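Local coordinates for regulatory protein (Bacillus megaterium, PDB 4UA1) that acts as a dual-function, mercury(II)-responsive transcriptional regulator, probably repressing the mercury resistance operon without the metal and activating it once mercury binds, at the interface of chains A and B. Sequence-based numbering; all coordinates share one arbitrary frame. Chains: chain A/B, Regulatory protein.

The interface of chains A and B. Residues chain A 79, 83, 86-87, 90; chain B 111, 114, 118, 125.
A:Tyr83 lies against B:Lys118 at one end of the MerR-family dimer, where the first turns of the long dimerisation helix 78-112 of chain A meet the C-terminal end of the same helix in chain B and the metal-binding loop after it. B:Lys118 can be followed outward from this loop. Its CB sits 3.8 Å from A:Cys79 SG, and CG stays beside the same sulfur. CD then reaches the base of the tyrosine, 3.8 Å from A:Tyr83 CG. CE settles over the middle of one ring face, 3.5 Å from the centroid of the A:Tyr83 ring, a CH-pi contact. From CB the chain runs straight out to CE and bends at the last torsion (chi4 44°), which turns the NZ amino group aside while CE keeps the ring.

With CG opposite its own backbone N (chi1 -179°), A:Tyr83 points away from its helix into chain B. B:Lys118 takes the face of the ring and B:Lys111 the edge, where its backbone O lies in the ring plane, 3.4 Å from A:Tyr83 CE1.

Next to this, A:Cys79 SG and B:Cys114 SG stand 4.0 Å apart, a spacing compatible with both sulfurs facing one mercury ion. Cysteines at these positions, together with B:Cys123, form the MerR mercury site, which draws thiolates from both subunits. A:Tyr83 CD1 also touches B:Cys114 SG, and the ring may help hold that sulfur in place.

Further along, the aliphatic stretch of B:Lys111 slants across A:Ile87, whose CD1 packs 3.5 Å from B:Lys111 CD. The side chain of A:Ile90 crosses that of B:Lys111 at about a right angle, its CD1 3.9 Å from B:Lys111 CD. B:Ile125, in the short helix 124-130, comes tip to tip with A:Thr86, its CD1 3.3 Å from A:Thr86 OG1. The two-fold axis repeats this patch at the other end of the dimer.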
ATOM      1  N   CYS A  79      20.273  20.472   5.407  1.00 43.17           N
ATOM      2  CA  CYS A  79      19.530  20.842   4.222  1.00 27.26           C
ATOM      3  C   CYS A  79      19.933  20.001   3.027  1.00 30.69           C
ATOM      4  O   CYS A  79      19.088  19.532   2.283  1.00 28.23           O
ATOM      5  CB  CYS A  79      19.747  22.310   3.942  1.00 27.75           C
ATOM      6  SG  CYS A  79      19.058  22.887   2.427  1.00 27.11           S
ATOM      7  N   TYR A  83      17.486  17.382   1.273  1.00 25.92           N
ATOM      8  CA  TYR A  83      17.289  17.593  -0.150  1.00 32.62           C
ATOM      9  C   TYR A  83      17.522  16.276  -0.910  1.00 27.78           C
ATOM     10  O   TYR A  83      16.634  15.806  -1.639  1.00 28.40           O
ATOM     11  CB  TYR A  83      18.216  18.710  -0.670  1.00 28.14           C
ATOM     12  CG  TYR A  83      18.053  19.013  -2.143  1.00 30.29           C
ATOM     13  CD1 TYR A  83      17.036  19.851  -2.611  1.00 29.67           C
ATOM     14  CD2 TYR A  83      18.874  18.400  -3.075  1.00 28.83           C
ATOM     15  CE1 TYR A  83      16.890  20.095  -3.985  1.00 25.83           C
ATOM     16  CE2 TYR A  83      18.733  18.627  -4.414  1.00 28.38           C
ATOM     17  CZ  TYR A  83      17.758  19.472  -4.880  1.00 30.00           C
ATOM     18  OH  TYR A  83      17.682  19.673  -6.251  1.00 27.24           O
ATOM     19  N   THR A  86      14.982  13.634  -0.263  1.00 23.92           N
ATOM     20  CA  THR A  86      13.729  14.008  -0.913  1.00 23.22           C
ATOM     21  C   THR A  86      13.732  13.629  -2.397  1.00 26.47           C
ATOM     22  O   THR A  86      12.711  13.148  -2.929  1.00 22.83           O
ATOM     23  CB  THR A  86      13.434  15.510  -0.730  1.00 27.00           C
ATOM     24  OG1 THR A  86      13.350  15.782   0.671  1.00 30.92           O
ATOM     25  CG2 THR A  86      12.105  15.906  -1.387  1.00 23.53           C
ATOM     26  N   ILE A  87      14.873  13.845  -3.058  1.00 24.78           N
ATOM     27  CA  ILE A  87      15.050  13.410  -4.451  1.00 29.53           C
ATOM     28  C   ILE A  87      14.875  11.893  -4.551  1.00 24.95           C
ATOM     29  O   ILE A  87      14.211  11.376  -5.479  1.00 24.85           O
ATOM     30  CB  ILE A  87      16.454  13.781  -5.014  1.00 33.96           C
ATOM     31  CG1 ILE A  87      16.609  15.280  -5.195  1.00 26.73           C
ATOM     32  CG2 ILE A  87      16.712  13.082  -6.356  1.00 26.22           C
ATOM     33  CD1 ILE A  87      15.796  15.841  -6.316  1.00 28.59           C
ATOM     34  N   ILE A  90      11.162  11.063  -4.260  1.00 24.83           N
ATOM     35  CA  ILE A  90      10.498  11.355  -5.521  1.00 23.60           C
ATOM     36  C   ILE A  90      10.736  10.235  -6.536  1.00 26.42           C
ATOM     37  O   ILE A  90       9.806   9.766  -7.200  1.00 23.83           O
ATOM     38  CB  ILE A  90      10.998  12.673  -6.114  1.00 31.05           C
ATOM     39  CG1 ILE A  90      10.655  13.853  -5.192  1.00 31.07           C
ATOM     40  CG2 ILE A  90      10.458  12.864  -7.547  1.00 24.14           C
ATOM     41  CD1 ILE A  90      11.397  15.165  -5.557  1.00 24.09           C
TER
ATOM     42  N   LYS B 111      11.271  20.415  -2.321  1.00 24.49           N
ATOM     43  CA  LYS B 111      12.689  20.380  -2.686  1.00 31.38           C
ATOM     44  C   LYS B 111      13.149  21.676  -3.437  1.00 25.77           C
ATOM     45  O   LYS B 111      14.296  22.116  -3.317  1.00 26.29           O
ATOM     46  CB  LYS B 111      12.961  19.149  -3.581  1.00 31.63           C
ATOM     47  CG  LYS B 111      13.040  19.525  -5.091  1.00 25.43           C
ATOM     48  CD  LYS B 111      13.467  18.400  -5.995  1.00 34.59           C
ATOM     49  CE  LYS B 111      14.213  18.932  -7.237  1.00 37.22           C
ATOM     50  NZ  LYS B 111      13.402  19.825  -8.115  1.00 44.67           N
ATOM     51  N   CYS B 114      14.589  24.698  -1.538  1.00 27.11           N
ATOM     52  CA  CYS B 114      15.943  24.749  -0.953  1.00 27.41           C
ATOM     53  C   CYS B 114      16.817  25.782  -1.607  1.00 28.38           C
ATOM     54  O   CYS B 114      16.688  26.028  -2.785  1.00 29.00           O
ATOM     55  CB  CYS B 114      16.651  23.395  -1.022  1.00 28.01           C
ATOM     56  SG  CYS B 114      15.930  22.158   0.027  1.00 34.79           S
ATOM     57  N   LYS B 118      23.357  24.530   0.273  1.00 31.93           N
ATOM     58  CA  LYS B 118      22.581  23.628   1.093  1.00 31.03           C
ATOM     59  C   LYS B 118      23.376  23.149   2.309  1.00 34.45           C
ATOM     60  O   LYS B 118      22.900  22.303   3.066  1.00 35.32           O
ATOM     61  CB  LYS B 118      22.092  22.458   0.260  1.00 30.53           C
ATOM     62  CG  LYS B 118      21.246  22.893  -0.925  1.00 30.02           C
ATOM     63  CD  LYS B 118      20.669  21.705  -1.659  1.00 29.52           C
ATOM     64  CE  LYS B 118      19.738  22.128  -2.767  1.00 29.18           C
ATOM     65  NZ  LYS B 118      20.243  23.247  -3.594  1.00 30.25           N
ATOM     66  N   ILE B 125      12.621  22.437   3.701  1.00 28.43           N
ATOM     67  CA  ILE B 125      11.818  21.239   3.651  1.00 27.93           C
ATOM     68  C   ILE B 125      11.391  20.910   5.076  1.00 31.58           C
ATOM     69  O   ILE B 125      10.200  20.777   5.373  1.00 31.45           O
ATOM     70  CB  ILE B 125      12.574  20.037   3.052  1.00 27.38           C
ATOM     71  CG1 ILE B 125      13.047  20.315   1.617  1.00 32.11           C
ATOM     72  CG2 ILE B 125      11.685  18.781   3.066  1.00 26.91           C
ATOM     73  CD1 ILE B 125      13.742  19.097   0.942  1.00 26.78           C
TER